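Local coordinates for rhusiopathiae surface protein B (PDB 3V10) that probably binds collagen as a cell-wall surface adhesin of Erysipelothrix rhusiopathiae, the part described being its collagen binding domain, at residues I85-L90 with E103-L108; L185-P190 with L247-P252; N123-E128 with I151-T156; G171-E176 with T303-M308. All coordinates share one frame; numbering follows the deposited sequence.

The four contacts run from one end of this two-domain, immunoglobulin-like adhesin fragment to the other. Interactions 1 and 2 lie on opposite sides of the chain's centre, their centres 51 Å apart, the first in the N-terminal domain and the second in the sandwich core of the C-terminal one. Interaction 4 sits close to the centre of the chain, where the two domains meet; it shares both sheets with interaction 2, with about 8 Å between their nearest atoms. Interaction 3, centred 21 Å from interaction 4, joins the loop after strand 112-123 to the end of strand 150-153. Interaction 4 is probably the closest to where the collagen hug model would place the ligand.

Interaction 1 of 4, residues I85-L90 with E103-L108; sequences ITLGEL and EDVLQL
Leu87 lies over Val105 on the packed, apolar side of this contact, although the fit of Leu87 CD1, modelled 3.5 Å from Val105 CB, is doubtful. The same doubt attaches to its looser touch on CD1 of Leu108, at 4.3 Å. Asp104 stands beside this patch: its side chain crosses that of Leu87 at about a right angle, CB lying 4.1 Å from Leu87 CD2. Ile85 packs on the same aspartate, where its CG1, anti to the backbone N (chi1 162°), lies 3.4 Å from Asp104 CB. Several atoms here, among them Ile85 CD1 and those of Asp104, are modelled too close together. The other side is held by water instead. One water molecule donates to Thr86 O (2.7 Å) and to Asp104 OD2 (2.7 Å) while accepting from Asp104 N (2.9 Å), bridging two segments that share no direct hydrogen bond. A short 3-10 segment begins at Glu103, in the loop after strand 96-101. Opposite strand 71-77, Leu87 and Gly88 both face Val75 in a classic beta bulge, and Leu87 also touches Ile314 of strand 311-315, while Val105 packs on Phe45 and Pro47 from a neighbouring loop.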
# COMPACT_ATOMS: atom_id res chain seq x y z
N ILE A 85 11.95 -9.72 -24.08
CA ILE A 85 11.58 -11.09 -24.29
C ILE A 85 10.98 -11.61 -22.99
O ILE A 85 11.53 -11.36 -21.92
CB ILE A 85 12.82 -11.93 -24.73
CG1 ILE A 85 12.56 -13.42 -24.53
CG2 ILE A 85 14.05 -11.49 -23.95
CD1 ILE A 85 11.16 -13.85 -24.87
N THR A 86 9.84 -12.28 -23.10
CA THR A 86 9.15 -12.83 -21.94
C THR A 86 9.78 -14.16 -21.55
O THR A 86 9.67 -15.15 -22.28
CB THR A 86 7.66 -13.03 -22.24
OG1 THR A 86 7.11 -11.80 -22.71
CG2 THR A 86 6.91 -13.47 -20.99
N LEU A 87 10.45 -14.17 -20.40
CA LEU A 87 11.14 -15.35 -19.91
C LEU A 87 10.41 -16.04 -18.77
O LEU A 87 10.64 -17.21 -18.50
CB LEU A 87 12.55 -15.00 -19.45
CG LEU A 87 13.65 -15.05 -20.50
CD1 LEU A 87 14.06 -16.47 -20.77
CD2 LEU A 87 13.17 -14.39 -21.75
N GLY A 88 9.53 -15.31 -18.10
CA GLY A 88 8.81 -15.91 -17.00
C GLY A 88 7.45 -15.30 -16.79
O GLY A 88 7.08 -14.31 -17.43
N GLU A 89 6.70 -15.89 -15.87
CA GLU A 89 5.37 -15.42 -15.56
C GLU A 89 5.11 -15.61 -14.08
O GLU A 89 5.34 -16.69 -13.53
CB GLU A 89 4.35 -16.21 -16.39
CG GLU A 89 2.91 -15.84 -16.18
CD GLU A 89 2.01 -16.59 -17.14
OE1 GLU A 89 2.19 -16.43 -18.37
OE2 GLU A 89 1.13 -17.34 -16.68
N LEU A 90 4.63 -14.56 -13.42
CA LEU A 90 4.32 -14.62 -12.00
C LEU A 90 2.81 -14.65 -11.82
O LEU A 90 2.09 -13.83 -12.40
CB LEU A 90 4.86 -13.40 -11.26
CG LEU A 90 6.33 -13.38 -10.85
CD1 LEU A 90 6.67 -12.01 -10.30
CD2 LEU A 90 6.60 -14.46 -9.81
N GLU A 103 8.56 -20.18 -22.61
CA GLU A 103 9.26 -20.73 -23.77
C GLU A 103 10.64 -20.16 -24.08
O GLU A 103 11.61 -20.91 -24.25
CB GLU A 103 8.37 -20.56 -25.01
CG GLU A 103 8.96 -21.11 -26.31
CD GLU A 103 9.10 -22.62 -26.28
OE1 GLU A 103 8.23 -23.29 -25.68
OE2 GLU A 103 10.06 -23.14 -26.88
N ASP A 104 10.74 -18.84 -24.15
CA ASP A 104 12.01 -18.21 -24.49
C ASP A 104 13.16 -18.33 -23.51
O ASP A 104 14.22 -17.75 -23.73
CB ASP A 104 11.78 -16.74 -24.84
CG ASP A 104 11.05 -16.57 -26.16
OD1 ASP A 104 11.62 -16.95 -27.20
OD2 ASP A 104 9.91 -16.06 -26.15
N VAL A 105 12.98 -19.08 -22.43
CA VAL A 105 14.07 -19.24 -21.49
C VAL A 105 15.12 -20.11 -22.18
O VAL A 105 16.28 -20.14 -21.79
CB VAL A 105 13.61 -19.92 -20.18
CG1 VAL A 105 13.22 -21.35 -20.44
CG2 VAL A 105 14.72 -19.82 -19.13
N LEU A 106 14.70 -20.78 -23.25
CA LEU A 106 15.58 -21.66 -24.01
C LEU A 106 16.57 -20.88 -24.88
O LEU A 106 17.40 -21.47 -25.58
CB LEU A 106 14.74 -22.58 -24.90
CG LEU A 106 13.80 -23.54 -24.17
CD1 LEU A 106 12.97 -24.36 -25.17
CD2 LEU A 106 14.63 -24.45 -23.28
N GLN A 107 16.50 -19.56 -24.82
CA GLN A 107 17.37 -18.67 -25.59
C GLN A 107 18.73 -18.45 -24.93
O GLN A 107 19.79 -18.59 -25.56
CB GLN A 107 16.69 -17.31 -25.75
CG GLN A 107 15.27 -17.33 -26.33
CD GLN A 107 15.25 -17.30 -27.85
OE1 GLN A 107 15.52 -18.31 -28.51
NE2 GLN A 107 14.92 -16.14 -28.42
N LEU A 108 18.66 -18.09 -23.66
CA LEU A 108 19.84 -17.76 -22.87
C LEU A 108 20.70 -18.89 -22.32
O LEU A 108 20.24 -20.00 -22.05
CB LEU A 108 19.41 -16.84 -21.73
CG LEU A 108 18.41 -15.74 -22.14
CD1 LEU A 108 18.10 -14.88 -20.93
CD2 LEU A 108 18.99 -14.89 -23.27
O HOH W 1 8.57 -16.89 -24.01

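Interaction 2 of 4, residues L185-P190 with L247-P252; sequences LNINSP and LTVMIP
Ile187 and Val249 each have CG1 set by chi1, anti to the carbonyl carbon in the isoleucine (-50°) and anti to the backbone N in the valine; the extended chi2 of Ile187 (172°) then carries its CD1 to Val249 CG1, 4.0 Å away. The two side chains reach toward each other tip to tip. The same CD1 methyl also approaches Ile251 CD1 at 4.3 Å, placing it against two successive inward residues of the opposing strand. Two residues earlier on the same face, Leu185 has its CD1 4.2 Å from Val249 CG2 and 4.3 Å from Leu247 CD2, but here leucine and valine lie alongside one another, pointing opposite ways. Val249 is thus shared, one methyl for each partner. No hydrogen bond crosses the contact; it consists of methyl groups alone, all from buried residues, at ordinary van der Waals spacing. The strand axes run 11.1 Å apart and only 15° from parallel, the face-to-face packing of a beta sandwich core. Strand 180-187 belongs to the five-stranded sheet, flanked by strands 167-173 and 260-269; strand 246-251 lies in the facing sheet between 198-204 and 239-243. Tyr167, Val263 and Phe261 supply further apolar packing around the contact.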
# COMPACT_ATOMS: atom_id res chain seq x y z
N LEU A 185 -9.30 12.53 4.43
CA LEU A 185 -9.05 13.83 5.06
C LEU A 185 -10.05 13.86 6.22
O LEU A 185 -11.25 13.96 6.02
CB LEU A 185 -9.35 14.98 4.09
CG LEU A 185 -8.66 14.99 2.72
CD1 LEU A 185 -8.97 16.32 2.01
CD2 LEU A 185 -7.16 14.82 2.88
N ASN A 186 -9.54 13.76 7.45
CA ASN A 186 -10.41 13.76 8.63
C ASN A 186 -10.51 15.15 9.23
O ASN A 186 -9.61 15.60 9.94
CB ASN A 186 -9.84 12.77 9.65
CG ASN A 186 -9.60 11.40 9.04
OD1 ASN A 186 -10.53 10.61 8.90
ND2 ASN A 186 -8.36 11.13 8.67
N ILE A 187 -11.62 15.83 8.95
CA ILE A 187 -11.84 17.19 9.40
C ILE A 187 -12.79 17.33 10.58
O ILE A 187 -13.95 16.92 10.52
CB ILE A 187 -12.37 18.07 8.25
CG1 ILE A 187 -11.48 17.87 7.02
CG2 ILE A 187 -12.40 19.54 8.67
CD1 ILE A 187 -12.00 18.54 5.76
N ASN A 188 -12.28 17.94 11.64
CA ASN A 188 -13.04 18.17 12.86
C ASN A 188 -13.57 16.91 13.53
O ASN A 188 -14.78 16.78 13.75
CB ASN A 188 -14.19 19.13 12.58
CG ASN A 188 -14.72 19.77 13.85
OD1 ASN A 188 -14.19 19.52 14.94
ND2 ASN A 188 -15.75 20.59 13.73
N SER A 189 -12.67 15.99 13.86
CA SER A 189 -13.05 14.77 14.56
C SER A 189 -13.61 15.13 15.94
O SER A 189 -14.57 14.52 16.40
CB SER A 189 -11.84 13.84 14.74
OG SER A 189 -11.48 13.20 13.53
N PRO A 190 -13.00 16.12 16.63
CA PRO A 190 -13.46 16.53 17.96
C PRO A 190 -14.87 17.12 17.98
O PRO A 190 -15.49 17.22 19.04
CB PRO A 190 -12.42 17.57 18.39
CG PRO A 190 -11.19 17.14 17.65
CD PRO A 190 -11.74 16.80 16.29
N LEU A 247 -6.60 19.76 -4.51
CA LEU A 247 -7.97 19.52 -4.07
C LEU A 247 -8.19 20.42 -2.86
O LEU A 247 -7.46 20.34 -1.87
CB LEU A 247 -8.16 18.04 -3.70
CG LEU A 247 -9.56 17.57 -3.29
CD1 LEU A 247 -9.64 16.04 -3.42
CD2 LEU A 247 -9.85 18.00 -1.86
N THR A 248 -9.17 21.30 -2.96
CA THR A 248 -9.45 22.25 -1.88
C THR A 248 -10.82 21.99 -1.27
O THR A 248 -11.79 21.77 -1.98
CB THR A 248 -9.40 23.70 -2.42
OG1 THR A 248 -8.14 23.92 -3.06
CG2 THR A 248 -9.59 24.71 -1.28
N VAL A 249 -10.87 22.02 0.06
CA VAL A 249 -12.11 21.81 0.78
C VAL A 249 -12.35 23.05 1.62
O VAL A 249 -11.50 23.44 2.42
CB VAL A 249 -12.02 20.58 1.73
CG1 VAL A 249 -13.34 20.38 2.48
CG2 VAL A 249 -11.66 19.34 0.93
N MET A 250 -13.51 23.67 1.42
CA MET A 250 -13.88 24.87 2.17
C MET A 250 -15.20 24.61 2.88
O MET A 250 -16.18 24.18 2.26
CB MET A 250 -13.99 26.07 1.22
CG MET A 250 -12.64 26.52 0.66
SD MET A 250 -12.73 27.78 -0.66
CE MET A 250 -12.60 26.72 -2.08
N ILE A 251 -15.22 24.85 4.19
CA ILE A 251 -16.43 24.63 4.98
C ILE A 251 -16.78 25.87 5.81
O ILE A 251 -16.02 26.28 6.69
CB ILE A 251 -16.26 23.44 5.94
CG1 ILE A 251 -15.80 22.20 5.17
CG2 ILE A 251 -17.58 23.15 6.65
CD1 ILE A 251 -15.45 21.02 6.05
N PRO A 252 -17.94 26.49 5.53
CA PRO A 252 -18.36 27.68 6.27
C PRO A 252 -18.50 27.38 7.77
O PRO A 252 -18.87 26.28 8.15
CB PRO A 252 -19.70 28.02 5.64
CG PRO A 252 -19.55 27.54 4.23
CD PRO A 252 -18.86 26.21 4.41

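Interaction 3 of 4, residues N123-E128 with I151-T156; sequences NAYRGE and ISQPGT
Gly127 and Thr156 join the two backbones where the touching parts run 44° apart, Thr156 N donating to Gly127 O at 2.9 Å. Beside this bond Gly155 CA makes C-H...O contacts with the carbonyl oxygens of Gly127 and Glu128. Further back, the side chains of Asn123 and Gln153 cross obliquely, their amide planes well away from parallel. Asn123 CG is anti to the backbone N (chi1 159°), and Gln153 NE2 gives an almost straight bond (171°) to Asn123 OD1 at 3.0 Å; NE2 also binds Glu60 OE1. Tyr125 N reaches the same OD1, also at 3.0 Å, closing an Asx turn just where strand 112-123 of the immunoglobulin-like domain ends. Two donors, one above each face of the amide, thus grip this one oxygen and should fix the rotation of the group. Arg126 folds back over the turn, its NH1 bonded to Asn123 O (2.9 Å) and Tyr125 O. The Tyr125 side chain crosses that of Gln153 at about a right angle, with CB 3.3 Å from NE2; Pro154 O lies at the ring edge and Gly127 N sits over the centre of one face. Its hydroxyl is bonded to Asp129 O. Strand 150-153, from which Gln153 extends, pairs with strands 20-21 and 131-134. Near Thr156, a water lies 2.7 Å from Pro154 O and 2.9 Å from Thr156 OG1.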
# COMPACT_ATOMS: atom_id res chain seq x y z
N ASN A 123 -5.07 -8.58 10.10
CA ASN A 123 -4.89 -8.92 11.51
C ASN A 123 -6.27 -9.00 12.15
O ASN A 123 -6.97 -8.00 12.26
CB ASN A 123 -4.02 -7.86 12.19
CG ASN A 123 -4.18 -7.84 13.70
OD1 ASN A 123 -4.29 -8.88 14.35
ND2 ASN A 123 -4.19 -6.64 14.27
N ALA A 124 -6.65 -10.20 12.56
CA ALA A 124 -7.96 -10.45 13.15
C ALA A 124 -8.06 -10.20 14.65
O ALA A 124 -9.16 -10.19 15.21
CB ALA A 124 -8.38 -11.89 12.85
N TYR A 125 -6.93 -9.97 15.30
CA TYR A 125 -6.91 -9.72 16.75
C TYR A 125 -7.72 -8.50 17.14
O TYR A 125 -7.61 -7.44 16.52
CB TYR A 125 -5.47 -9.54 17.23
CG TYR A 125 -5.33 -9.33 18.72
CD1 TYR A 125 -5.68 -10.34 19.62
CD2 TYR A 125 -4.84 -8.13 19.23
CE1 TYR A 125 -5.53 -10.16 21.00
CE2 TYR A 125 -4.68 -7.94 20.60
CZ TYR A 125 -5.03 -8.96 21.48
OH TYR A 125 -4.86 -8.79 22.84
N ARG A 126 -8.53 -8.64 18.19
CA ARG A 126 -9.35 -7.53 18.66
C ARG A 126 -9.29 -7.42 20.18
O ARG A 126 -10.08 -6.69 20.80
CB ARG A 126 -10.81 -7.72 18.22
CG ARG A 126 -11.00 -7.71 16.71
CD ARG A 126 -10.81 -6.32 16.12
NE ARG A 126 -10.97 -6.32 14.67
CZ ARG A 126 -10.09 -6.82 13.81
NH1 ARG A 126 -8.96 -7.36 14.25
NH2 ARG A 126 -10.33 -6.78 12.50
N GLY A 127 -8.35 -8.15 20.78
CA GLY A 127 -8.20 -8.13 22.23
C GLY A 127 -7.79 -6.79 22.82
O GLY A 127 -7.29 -5.90 22.12
N GLU A 128 -7.99 -6.64 24.13
CA GLU A 128 -7.65 -5.40 24.83
C GLU A 128 -6.15 -5.12 24.90
O GLU A 128 -5.71 -4.01 24.62
CB GLU A 128 -8.23 -5.44 26.26
CG GLU A 128 -9.75 -5.41 26.33
CD GLU A 128 -10.39 -6.56 25.59
OE1 GLU A 128 -10.01 -7.72 25.85
OE2 GLU A 128 -11.29 -6.30 24.76
N ILE A 151 5.14 -8.19 13.75
CA ILE A 151 3.99 -7.35 13.43
C ILE A 151 3.21 -6.98 14.69
O ILE A 151 2.84 -7.84 15.48
CB ILE A 151 3.02 -8.07 12.46
CG1 ILE A 151 3.71 -8.32 11.12
CG2 ILE A 151 1.75 -7.24 12.28
CD1 ILE A 151 2.90 -9.17 10.17
N SER A 152 2.97 -5.69 14.85
CA SER A 152 2.23 -5.21 16.01
C SER A 152 0.74 -5.42 15.86
O SER A 152 0.14 -5.06 14.84
CB SER A 152 2.50 -3.72 16.23
OG SER A 152 1.61 -3.20 17.19
N GLN A 153 0.14 -6.01 16.88
CA GLN A 153 -1.30 -6.24 16.91
C GLN A 153 -1.80 -5.36 18.04
O GLN A 153 -1.86 -5.79 19.19
CB GLN A 153 -1.60 -7.71 17.21
CG GLN A 153 -1.25 -8.65 16.09
CD GLN A 153 -1.47 -10.10 16.48
OE1 GLN A 153 -0.66 -10.69 17.19
NE2 GLN A 153 -2.58 -10.67 16.02
N PRO A 154 -2.16 -4.11 17.73
CA PRO A 154 -2.65 -3.16 18.73
C PRO A 154 -3.90 -3.62 19.47
O PRO A 154 -4.81 -4.21 18.88
CB PRO A 154 -2.89 -1.90 17.91
CG PRO A 154 -3.32 -2.45 16.58
CD PRO A 154 -2.30 -3.55 16.37
N GLY A 155 -3.93 -3.36 20.77
CA GLY A 155 -5.08 -3.73 21.56
C GLY A 155 -6.18 -2.72 21.33
O GLY A 155 -5.93 -1.64 20.80
N THR A 156 -7.40 -3.07 21.72
CA THR A 156 -8.55 -2.19 21.57
C THR A 156 -9.00 -1.72 22.95
O THR A 156 -9.46 -2.52 23.76
CB THR A 156 -9.72 -2.92 20.88
OG1 THR A 156 -9.30 -3.37 19.58
CG2 THR A 156 -10.91 -1.99 20.74
O HOH W 2 -5.09 -5.87 16.78
O HOH W 3 -7.22 -5.35 19.47

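Interaction 4 of 4, residues G171-E176 with T303-M308; sequences GTFSTE and TSVVNM
Phe173 and Met308 pass side by side, heading opposite ways, and meet near their roots: Phe173 CB lies 3.5 Å from Met308 CG. In both residues CG stands between the backbone N and the carbonyl carbon, the crowded position (chi1 52° and 58°), and both side chains then lead away. Met308 bends again further out, leaving SD 4.1 Å from Phe173 CB. The aromatic ring is turned so that Val305 CG1 comes at its edge, near the ring plane, while the hydroxyl oxygen of Thr172 lies over one face, offset toward the rim; that oxygen is hydrogen-bonded to Ser25 O. Val305 presents its two methyls to backbone: CG2 is 3.6 Å from Thr172 N and CG1 is 3.8 Å from Phe173 N. The latter N is buried by the contact and has no polar partner in the model. At the other end Gly171 brings bare backbone beside Thr303, whose CG2 lies 4.0 Å from Gly171 N. A water accepts from Gly171 N (3.0 Å) and hydrogen-bonds with Thr303 OG1 (2.8 Å), a water-mediated link between strands without a direct hydrogen bond. The strand axes run 13° from parallel and approach to 6.1 Å, bringing together edges of the two sheets of the C-terminal sandwich. Phe173 further touches Pro27 and Leu66 of the N-terminal domain. Beyond Met308 the chain crosses into that domain, where strand 311-315 pairs with strands 71-77 and 112-123, consistent with the latch strand of the collagen hug model, joining two domains of the DEv-IgG type.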
# COMPACT_ATOMS: atom_id res chain seq x y z
N GLY A 171 -3.49 7.60 4.15
CA GLY A 171 -3.59 7.02 2.83
C GLY A 171 -2.96 5.65 2.78
O GLY A 171 -2.13 5.30 3.62
N THR A 172 -3.38 4.86 1.80
CA THR A 172 -2.83 3.52 1.63
C THR A 172 -3.14 3.03 0.23
O THR A 172 -3.86 3.69 -0.53
CB THR A 172 -3.42 2.54 2.68
OG1 THR A 172 -2.69 1.30 2.61
CG2 THR A 172 -4.90 2.28 2.43
N PHE A 173 -2.56 1.89 -0.12
CA PHE A 173 -2.76 1.31 -1.43
C PHE A 173 -4.11 0.62 -1.48
O PHE A 173 -4.64 0.18 -0.46
CB PHE A 173 -1.64 0.30 -1.74
CG PHE A 173 -1.44 -0.72 -0.66
CD1 PHE A 173 -2.23 -1.86 -0.60
CD2 PHE A 173 -0.46 -0.53 0.32
CE1 PHE A 173 -2.06 -2.81 0.41
CE2 PHE A 173 -0.28 -1.47 1.34
CZ PHE A 173 -1.09 -2.61 1.39
N SER A 174 -4.69 0.56 -2.68
CA SER A 174 -5.97 -0.09 -2.87
C SER A 174 -5.72 -1.57 -3.15
O SER A 174 -4.73 -1.95 -3.79
CB SER A 174 -6.71 0.51 -4.06
OG SER A 174 -7.92 -0.19 -4.32
N THR A 175 -6.62 -2.41 -2.65
CA THR A 175 -6.54 -3.84 -2.89
C THR A 175 -7.68 -4.20 -3.84
O THR A 175 -7.86 -5.37 -4.19
CB THR A 175 -6.68 -4.66 -1.59
OG1 THR A 175 -7.91 -4.32 -0.94
CG2 THR A 175 -5.51 -4.39 -0.64
N GLU A 176 -8.44 -3.19 -4.26
CA GLU A 176 -9.56 -3.41 -5.17
C GLU A 176 -9.23 -2.95 -6.60
O GLU A 176 -9.75 -3.48 -7.57
CB GLU A 176 -10.81 -2.70 -4.63
CG GLU A 176 -11.36 -1.54 -5.46
CD GLU A 176 -12.46 -0.79 -4.71
OE1 GLU A 176 -13.54 -1.38 -4.52
OE2 GLU A 176 -12.27 0.37 -4.26
N THR A 303 1.28 12.87 4.21
CA THR A 303 1.53 11.45 4.33
C THR A 303 1.94 10.88 2.98
O THR A 303 2.07 11.61 1.99
CB THR A 303 0.30 10.70 4.88
OG1 THR A 303 0.71 9.42 5.37
CG2 THR A 303 -0.75 10.51 3.81
N SER A 304 2.17 9.57 2.93
CA SER A 304 2.58 8.96 1.68
C SER A 304 2.37 7.46 1.73
O SER A 304 2.17 6.88 2.79
CB SER A 304 4.05 9.26 1.40
OG SER A 304 4.87 8.67 2.38
N VAL A 305 2.41 6.85 0.55
CA VAL A 305 2.25 5.41 0.42
C VAL A 305 3.50 4.90 -0.28
O VAL A 305 3.88 5.39 -1.35
CB VAL A 305 1.00 5.05 -0.43
CG1 VAL A 305 0.84 3.53 -0.52
CG2 VAL A 305 -0.25 5.66 0.20
N VAL A 306 4.15 3.91 0.32
CA VAL A 306 5.35 3.34 -0.28
C VAL A 306 4.91 2.57 -1.52
O VAL A 306 3.85 1.95 -1.53
CB VAL A 306 6.06 2.38 0.71
CG1 VAL A 306 7.24 1.71 0.02
CG2 VAL A 306 6.54 3.15 1.92
N ASN A 307 5.73 2.65 -2.57
CA ASN A 307 5.45 1.97 -3.83
C ASN A 307 4.94 0.56 -3.58
O ASN A 307 5.61 -0.25 -2.93
CB ASN A 307 6.72 1.93 -4.70
CG ASN A 307 6.47 1.35 -6.08
OD1 ASN A 307 6.13 0.18 -6.22
ND2 ASN A 307 6.64 2.18 -7.11
N MET A 308 3.76 0.27 -4.11
CA MET A 308 3.13 -1.02 -3.90
C MET A 308 3.14 -1.97 -5.09
O MET A 308 2.44 -2.99 -5.09
CB MET A 308 1.69 -0.82 -3.40
CG MET A 308 0.76 0.00 -4.31
SD MET A 308 0.99 1.83 -4.42
CE MET A 308 0.85 1.98 -6.17
O HOH W 4 -1.22 7.50 6.14